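Local structure of PKS (Streptomyces sp. CNQ431, 5YDA) at residues His298-Ala310 with Val342-Arg354. The protein contains, in this fragment, the acyltransferase domain of the splenocin polyketide synthase, which probably loads acyl building blocks onto the carrier protein. Numbering follows the deposited sequence.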
ATOM      1  N   HIS A 298       0.687  15.462  12.793  1.00 20.96           N
ATOM      2  CA  HIS A 298       1.526  16.364  12.025  1.00 26.47           C
ATOM      3  C   HIS A 298       1.236  17.842  12.160  1.00 26.32           C
ATOM      4  O   HIS A 298       1.345  18.575  11.231  1.00 32.16           O
ATOM      5  CB  HIS A 298       1.572  15.953  10.552  1.00 23.42           C
ATOM      6  CG  HIS A 298       1.906  14.519  10.345  1.00 21.36           C
ATOM      7  ND1 HIS A 298       3.191  14.066  10.295  1.00 23.20           N
ATOM      8  CD2 HIS A 298       1.129  13.435  10.209  1.00 21.48           C
ATOM      9  CE1 HIS A 298       3.195  12.769  10.156  1.00 21.94           C
ATOM     10  NE2 HIS A 298       1.955  12.360  10.098  1.00 21.63           N
ATOM     11  N   SER A 299       0.891  18.249  13.349  1.00 25.02           N
ATOM     12  CA  SER A 299       0.573  19.631  13.699  1.00 25.63           C
ATOM     13  C   SER A 299       1.041  19.961  15.117  1.00 32.84           C
ATOM     14  O   SER A 299       1.408  19.086  15.911  1.00 27.86           O
ATOM     15  CB  SER A 299      -0.922  19.914  13.585  1.00 25.32           C
ATOM     16  OG  SER A 299      -1.626  19.486  14.732  1.00 23.61           O
ATOM     17  N   HIS A 300       0.987  21.261  15.432  1.00 31.12           N
ATOM     18  CA  HIS A 300       1.387  21.754  16.745  1.00 32.77           C
ATOM     19  C   HIS A 300       0.616  21.067  17.873  1.00 30.55           C
ATOM     20  O   HIS A 300       1.129  20.957  18.992  1.00 34.98           O
ATOM     21  CB  HIS A 300       1.174  23.264  16.804  1.00 30.77           C
ATOM     22  CG  HIS A 300      -0.263  23.651  16.698  1.00 32.05           C
ATOM     23  ND1 HIS A 300      -0.922  23.730  15.486  1.00 32.09           N
ATOM     24  CD2 HIS A 300      -1.189  23.904  17.653  1.00 27.11           C
ATOM     25  CE1 HIS A 300      -2.186  24.052  15.700  1.00 32.54           C
ATOM     26  NE2 HIS A 300      -2.376  24.160  17.007  1.00 33.95           N
ATOM     27  N   VAL A 301      -0.592  20.568  17.598  1.00 27.46           N
ATOM     28  CA  VAL A 301      -1.380  19.868  18.621  1.00 29.67           C
ATOM     29  C   VAL A 301      -0.604  18.708  19.258  1.00 28.38           C
ATOM     30  O   VAL A 301      -0.884  18.311  20.394  1.00 29.87           O
ATOM     31  CB  VAL A 301      -2.714  19.382  18.013  1.00 25.07           C
ATOM     32  CG1 VAL A 301      -3.490  18.528  19.007  1.00 23.12           C
ATOM     33  CG2 VAL A 301      -3.566  20.574  17.561  1.00 28.79           C
ATOM     34  N   LEU A 302       0.375  18.145  18.552  1.00 29.38           N
ATOM     35  CA  LEU A 302       1.129  17.034  19.125  1.00 31.85           C
ATOM     36  C   LEU A 302       2.288  17.475  20.022  1.00 30.08           C
ATOM     37  O   LEU A 302       2.896  16.608  20.657  1.00 30.94           O
ATOM     38  CB  LEU A 302       1.682  16.132  18.013  1.00 24.36           C
ATOM     39  CG  LEU A 302       0.679  15.431  17.099  1.00 27.93           C
ATOM     40  CD1 LEU A 302       1.401  14.356  16.311  1.00 25.61           C
ATOM     41  CD2 LEU A 302      -0.494  14.858  17.887  1.00 23.18           C
ATOM     42  N   ASP A 303       2.617  18.773  20.075  1.00 30.26           N
ATOM     43  CA  ASP A 303       3.776  19.252  20.835  1.00 35.93           C
ATOM     44  C   ASP A 303       3.875  18.672  22.245  1.00 35.00           C
ATOM     45  O   ASP A 303       4.951  18.165  22.596  1.00 32.31           O
ATOM     46  CB  ASP A 303       3.773  20.786  20.893  1.00 31.80           C
ATOM     47  CG  ASP A 303       4.279  21.423  19.615  1.00 36.70           C
ATOM     48  OD1 ASP A 303       4.957  20.743  18.823  1.00 33.77           O
ATOM     49  OD2 ASP A 303       4.019  22.628  19.412  1.00 38.81           O
ATOM     50  N   PRO A 304       2.822  18.667  23.073  1.00 33.24           N
ATOM     51  CA  PRO A 304       2.970  18.121  24.436  1.00 33.45           C
ATOM     52  C   PRO A 304       3.409  16.656  24.516  1.00 38.43           C
ATOM     53  O   PRO A 304       3.917  16.262  25.571  1.00 43.44           O
ATOM     54  CB  PRO A 304       1.570  18.308  25.046  1.00 29.14           C
ATOM     55  CG  PRO A 304       0.962  19.446  24.276  1.00 26.93           C
ATOM     56  CD  PRO A 304       1.479  19.255  22.870  1.00 34.68           C
ATOM     57  N   ILE A 305       3.238  15.828  23.478  1.00 32.94           N
ATOM     58  CA  ILE A 305       3.589  14.407  23.589  1.00 27.69           C
ATOM     59  C   ILE A 305       4.849  14.042  22.827  1.00 28.49           C
ATOM     60  O   ILE A 305       5.213  12.863  22.801  1.00 32.88           O
ATOM     61  CB  ILE A 305       2.426  13.483  23.171  1.00 31.55           C
ATOM     62  CG1 ILE A 305       1.897  13.816  21.766  1.00 28.58           C
ATOM     63  CG2 ILE A 305       1.297  13.584  24.180  1.00 31.82           C
ATOM     64  CD1 ILE A 305       2.774  13.354  20.571  1.00 23.78           C
ATOM     65  N   LEU A 306       5.529  15.008  22.205  1.00 29.15           N
ATOM     66  CA  LEU A 306       6.687  14.672  21.383  1.00 31.78           C
ATOM     67  C   LEU A 306       7.803  14.044  22.213  1.00 37.06           C
ATOM     68  O   LEU A 306       8.390  13.025  21.820  1.00 32.20           O
ATOM     69  CB  LEU A 306       7.195  15.919  20.656  1.00 30.51           C
ATOM     70  CG  LEU A 306       6.296  16.462  19.536  1.00 37.43           C
ATOM     71  CD1 LEU A 306       6.954  17.646  18.841  1.00 31.34           C
ATOM     72  CD2 LEU A 306       5.962  15.361  18.532  1.00 26.04           C
ATOM     73  N   GLU A 307       8.121  14.646  23.361  1.00 36.20           N
ATOM     74  CA  GLU A 307       9.224  14.136  24.176  1.00 45.19           C
ATOM     75  C   GLU A 307       8.881  12.775  24.764  1.00 35.16           C
ATOM     76  O   GLU A 307       9.693  11.842  24.717  1.00 36.66           O
ATOM     77  CB  GLU A 307       9.591  15.142  25.277  1.00 44.25           C
ATOM     78  CG  GLU A 307      10.444  16.303  24.790  1.00 41.77           C
ATOM     79  CD  GLU A 307      11.906  15.904  24.593  1.00 63.76           C
ATOM     80  OE1 GLU A 307      12.780  16.475  25.253  1.00 77.08           O
ATOM     81  OE2 GLU A 307      12.200  15.031  23.769  1.00 62.41           O
ATOM     82  N   SER A 308       7.666  12.624  25.274  1.00 35.36           N
ATOM     83  CA  SER A 308       7.230  11.310  25.716  1.00 32.44           C
ATOM     84  C   SER A 308       7.314  10.287  24.593  1.00 34.54           C
ATOM     85  O   SER A 308       7.661   9.118  24.823  1.00 35.03           O
ATOM     86  CB  SER A 308       5.809  11.388  26.242  1.00 32.43           C
ATOM     87  OG  SER A 308       5.318  10.066  26.336  1.00 37.75           O
ATOM     88  N   PHE A 309       6.984  10.692  23.366  1.00 33.63           N
ATOM     89  CA  PHE A 309       7.054   9.719  22.287  1.00 30.41           C
ATOM     90  C   PHE A 309       8.500   9.377  21.955  1.00 26.65           C
ATOM     91  O   PHE A 309       8.789   8.245  21.554  1.00 27.04           O
ATOM     92  CB  PHE A 309       6.312  10.226  21.051  1.00 28.32           C
ATOM     93  CG  PHE A 309       6.379   9.281  19.890  1.00 21.75           C
ATOM     94  CD1 PHE A 309       5.938   7.981  20.021  1.00 23.35           C
ATOM     95  CD2 PHE A 309       6.910   9.683  18.687  1.00 26.52           C
ATOM     96  CE1 PHE A 309       6.012   7.100  18.973  1.00 22.58           C
ATOM     97  CE2 PHE A 309       6.973   8.812  17.615  1.00 22.94           C
ATOM     98  CZ  PHE A 309       6.531   7.521  17.764  1.00 26.69           C
ATOM     99  N   ALA A 310       9.413  10.338  22.119  1.00 27.22           N
ATOM    100  CA  ALA A 310      10.834  10.058  21.932  1.00 31.62           C
ATOM    101  C   ALA A 310      11.325   8.990  22.905  1.00 27.28           C
ATOM    102  O   ALA A 310      12.230   8.212  22.569  1.00 28.57           O
ATOM    103  CB  ALA A 310      11.649  11.347  22.093  1.00 28.60           C
ATOM    104  N   VAL A 342      16.736   9.326  16.462  1.00 29.65           N
ATOM    105  CA  VAL A 342      15.452   9.446  17.153  1.00 28.13           C
ATOM    106  C   VAL A 342      14.811  10.800  16.875  1.00 33.93           C
ATOM    107  O   VAL A 342      13.583  10.901  16.708  1.00 30.10           O
ATOM    108  CB  VAL A 342      15.620   9.209  18.670  1.00 31.57           C
ATOM    109  CG1 VAL A 342      14.433   9.777  19.450  1.00 22.82           C
ATOM    110  CG2 VAL A 342      15.757   7.725  18.985  1.00 28.74           C
ATOM    111  N   GLY A 343      15.623  11.869  16.853  1.00 29.57           N
ATOM    112  CA  GLY A 343      15.081  13.200  16.625  1.00 21.93           C
ATOM    113  C   GLY A 343      14.438  13.340  15.254  1.00 32.82           C
ATOM    114  O   GLY A 343      13.426  14.035  15.104  1.00 25.16           O
ATOM    115  N   HIS A 344      15.004  12.673  14.243  1.00 27.44           N
ATOM    116  CA  HIS A 344      14.377  12.650  12.925  1.00 26.77           C
ATOM    117  C   HIS A 344      12.993  12.011  13.002  1.00 30.80           C
ATOM    118  O   HIS A 344      12.007  12.562  12.493  1.00 27.61           O
ATOM    119  CB  HIS A 344      15.279  11.909  11.936  1.00 24.06           C
ATOM    120  CG  HIS A 344      14.609  11.536  10.650  1.00 31.67           C
ATOM    121  ND1 HIS A 344      14.389  12.439   9.634  1.00 30.49           N
ATOM    122  CD2 HIS A 344      14.123  10.348  10.208  1.00 29.95           C
ATOM    123  CE1 HIS A 344      13.796  11.828   8.622  1.00 25.51           C
ATOM    124  NE2 HIS A 344      13.629  10.558   8.944  1.00 26.51           N
ATOM    125  N   TRP A 345      12.891  10.866  13.683  1.00 25.01           N
ATOM    126  CA  TRP A 345      11.599  10.207  13.801  1.00 25.46           C
ATOM    127  C   TRP A 345      10.616  11.047  14.603  1.00 26.41           C
ATOM    128  O   TRP A 345       9.415  11.029  14.307  1.00 27.08           O
ATOM    129  CB  TRP A 345      11.774   8.812  14.402  1.00 23.83           C
ATOM    130  CG  TRP A 345      12.313   7.853  13.385  1.00 23.99           C
ATOM    131  CD1 TRP A 345      13.606   7.466  13.224  1.00 24.41           C
ATOM    132  CD2 TRP A 345      11.566   7.194  12.354  1.00 26.54           C
ATOM    133  NE1 TRP A 345      13.712   6.592  12.169  1.00 23.95           N
ATOM    134  CE2 TRP A 345      12.473   6.409  11.618  1.00 23.95           C
ATOM    135  CE3 TRP A 345      10.214   7.177  11.998  1.00 24.89           C
ATOM    136  CZ2 TRP A 345      12.078   5.622  10.550  1.00 23.83           C
ATOM    137  CZ3 TRP A 345       9.825   6.404  10.935  1.00 23.46           C
ATOM    138  CH2 TRP A 345      10.753   5.637  10.217  1.00 23.88           C
ATOM    139  N   VAL A 346      11.098  11.798  15.597  1.00 24.11           N
ATOM    140  CA  VAL A 346      10.243  12.770  16.276  1.00 25.36           C
ATOM    141  C   VAL A 346       9.758  13.827  15.285  1.00 26.60           C
ATOM    142  O   VAL A 346       8.566  14.141  15.224  1.00 27.31           O
ATOM    143  CB  VAL A 346      10.986  13.411  17.469  1.00 29.42           C
ATOM    144  CG1 VAL A 346      10.158  14.564  18.061  1.00 19.80           C
ATOM    145  CG2 VAL A 346      11.279  12.369  18.550  1.00 25.27           C
ATOM    146  N   ASP A 347      10.682  14.393  14.499  1.00 25.93           N
ATOM    147  CA  ASP A 347      10.305  15.366  13.473  1.00 27.82           C
ATOM    148  C   ASP A 347       9.289  14.783  12.498  1.00 30.37           C
ATOM    149  O   ASP A 347       8.371  15.481  12.050  1.00 28.55           O
ATOM    150  CB  ASP A 347      11.539  15.834  12.696  1.00 29.57           C
ATOM    151  CG  ASP A 347      12.419  16.763  13.497  1.00 35.74           C
ATOM    152  OD1 ASP A 347      11.932  17.355  14.484  1.00 38.45           O
ATOM    153  OD2 ASP A 347      13.602  16.906  13.130  1.00 43.91           O
ATOM    154  N   HIS A 348       9.459  13.511  12.136  1.00 27.64           N
ATOM    155  CA  HIS A 348       8.549  12.890  11.188  1.00 28.89           C
ATOM    156  C   HIS A 348       7.104  13.004  11.658  1.00 29.51           C
ATOM    157  O   HIS A 348       6.208  13.301  10.858  1.00 27.91           O
ATOM    158  CB  HIS A 348       8.931  11.425  10.975  1.00 25.49           C
ATOM    159  CG  HIS A 348       7.939  10.680  10.145  1.00 28.82           C
ATOM    160  ND1 HIS A 348       6.956   9.888  10.698  1.00 25.71           N
ATOM    161  CD2 HIS A 348       7.748  10.641   8.804  1.00 25.52           C
ATOM    162  CE1 HIS A 348       6.208   9.384   9.731  1.00 25.17           C
ATOM    163  NE2 HIS A 348       6.671   9.822   8.573  1.00 22.71           N
ATOM    164  N   THR A 349       6.871  12.817  12.963  1.00 26.13           N
ATOM    165  CA  THR A 349       5.531  12.864  13.534  1.00 25.51           C
ATOM    166  C   THR A 349       5.017  14.291  13.698  1.00 26.89           C
ATOM    167  O   THR A 349       3.801  14.522  13.630  1.00 26.60           O
ATOM    168  CB  THR A 349       5.537  12.109  14.872  1.00 30.29           C
ATOM    169  OG1 THR A 349       5.555  10.697  14.606  1.00 35.13           O
ATOM    170  CG2 THR A 349       4.327  12.456  15.769  1.00 20.57           C
ATOM    171  N   ARG A 350       5.910  15.263  13.877  1.00 25.36           N
ATOM    172  CA  ARG A 350       5.482  16.646  14.051  1.00 29.48           C
ATOM    173  C   ARG A 350       5.293  17.381  12.725  1.00 27.03           C
ATOM    174  O   ARG A 350       4.414  18.242  12.618  1.00 24.11           O
ATOM    175  CB  ARG A 350       6.499  17.395  14.918  1.00 27.72           C
ATOM    176  CG  ARG A 350       6.273  18.892  15.016  1.00 26.86           C
ATOM    177  CD  ARG A 350       4.956  19.214  15.689  1.00 30.98           C
ATOM    178  NE  ARG A 350       4.700  20.653  15.722  1.00 34.34           N
ATOM    179  CZ  ARG A 350       4.313  21.383  14.672  1.00 36.56           C
ATOM    180  NH1 ARG A 350       4.137  20.827  13.475  1.00 29.88           N
ATOM    181  NH2 ARG A 350       4.109  22.683  14.817  1.00 29.41           N
ATOM    182  N   ARG A 351       6.082  17.057  11.716  1.00 25.63           N
ATOM    183  CA  ARG A 351       6.213  17.897  10.539  1.00 25.05           C
ATOM    184  C   ARG A 351       5.365  17.396   9.376  1.00 28.85           C
ATOM    185  O   ARG A 351       4.889  16.252   9.342  1.00 25.89           O
ATOM    186  CB  ARG A 351       7.684  17.991  10.123  1.00 23.07           C
ATOM    187  CG  ARG A 351       8.481  18.881  11.100  1.00 30.93           C
ATOM    188  CD  ARG A 351       9.946  19.000  10.755  1.00 41.41           C
ATOM    189  NE  ARG A 351      10.198  19.404   9.370  1.00 50.16           N
ATOM    190  CZ  ARG A 351      11.413  19.418   8.820  1.00 54.36           C
ATOM    191  NH1 ARG A 351      12.469  19.060   9.548  1.00 48.71           N
ATOM    192  NH2 ARG A 351      11.581  19.784   7.552  1.00 50.01           N
ATOM    193  N   THR A 352       5.178  18.297   8.421  1.00 27.66           N
ATOM    194  CA  THR A 352       4.373  18.035   7.246  1.00 24.84           C
ATOM    195  C   THR A 352       4.814  16.758   6.545  1.00 22.84           C
ATOM    196  O   THR A 352       6.010  16.522   6.338  1.00 23.69           O
ATOM    197  CB  THR A 352       4.480  19.231   6.294  1.00 29.69           C
ATOM    198  OG1 THR A 352       4.122  20.431   7.005  1.00 27.00           O
ATOM    199  CG2 THR A 352       3.558  19.042   5.069  1.00 22.87           C
ATOM    200  N   VAL A 353       3.837  15.928   6.191  1.00 19.38           N
ATOM    201  CA  VAL A 353       4.090  14.787   5.315  1.00 21.85           C
ATOM    202  C   VAL A 353       4.268  15.317   3.889  1.00 25.07           C
ATOM    203  O   VAL A 353       3.299  15.708   3.226  1.00 23.40           O
ATOM    204  CB  VAL A 353       2.957  13.750   5.400  1.00 18.01           C
ATOM    205  CG1 VAL A 353       3.200  12.608   4.450  1.00 15.65           C
ATOM    206  CG2 VAL A 353       2.830  13.212   6.830  1.00 20.01           C
ATOM    207  N   ARG A 354       5.510  15.334   3.416  1.00 21.79           N
ATOM    208  CA  ARG A 354       5.809  15.725   2.041  1.00 21.30           C
ATOM    209  C   ARG A 354       5.684  14.519   1.101  1.00 23.31           C
ATOM    210  O   ARG A 354       6.638  14.082   0.455  1.00 21.72           O
ATOM    211  CB  ARG A 354       7.197  16.346   1.963  1.00 25.79           C
ATOM    212  CG  ARG A 354       7.412  17.537   2.903  1.00 29.00           C
ATOM    213  CD  ARG A 354       6.860  18.813   2.293  1.00 38.05           C
ATOM    214  NE  ARG A 354       6.699  19.885   3.280  1.00 44.28           N
ATOM    215  CZ  ARG A 354       6.061  21.029   3.042  1.00 45.04           C
ATOM    216  NH1 ARG A 354       5.959  21.950   3.997  1.00 45.61           N
ATOM    217  NH2 ARG A 354       5.526  21.248   1.846  1.00 39.84           N
TER
HETATM  218  O   HOH W   1       5.023  24.168  17.361  1.00 40.63           O
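His298 ND1 donates to Arg351 O at 2.9 Å, with the carbonyl oxygen 24° out of the ring plane. This oxygen belongs to the first residue past helix 342-350, where the chain leaves helical geometry. His348 O lies at the ring edge, 3.1 Å from His298 CE1, while Val353 CG2 sits over the centre of one face in a CH-pi contact, 3.4 Å from the ring centroid. The imidazole also turns its edge toward the face of the His348 ring. With CG anti to the carbonyl carbon (chi1 -51°), the ring lies against the helix end, and its NE2 is hydrogen-bonded to Ser200 OG. A weak bond from His298 N to Thr349 O adds to the hold.

The Arg350 chain, bent at chi2 (63°), brings its guanidinium face over the backbone at Ser299 C and His300 N. NE forms a salt bridge with Asp303 OD1, 3.1 Å away, on the syn side but tilted out of the carboxylate plane, while OD1 stays near the guanidinium plane; one water links Asp303 OD2 to Arg350 NH2. Leu302 CD1 meets Thr349 CG2 at 3.5 Å. Further along, Leu306 CD1 packs on Arg350 CB, Leu306 CB on Val346 CG1, and Ala310 CB meets Val346 CG2 at 3.7 Å.

Ser200 lies in a GxSxG sequence consistent with the acyltransferase nucleophile elbow, so His298 and Ser200 probably form the Ser-His catalytic dyad, as in related acyltransferases, with the Arg351 carbonyl helping to orient the imidazole through ND1.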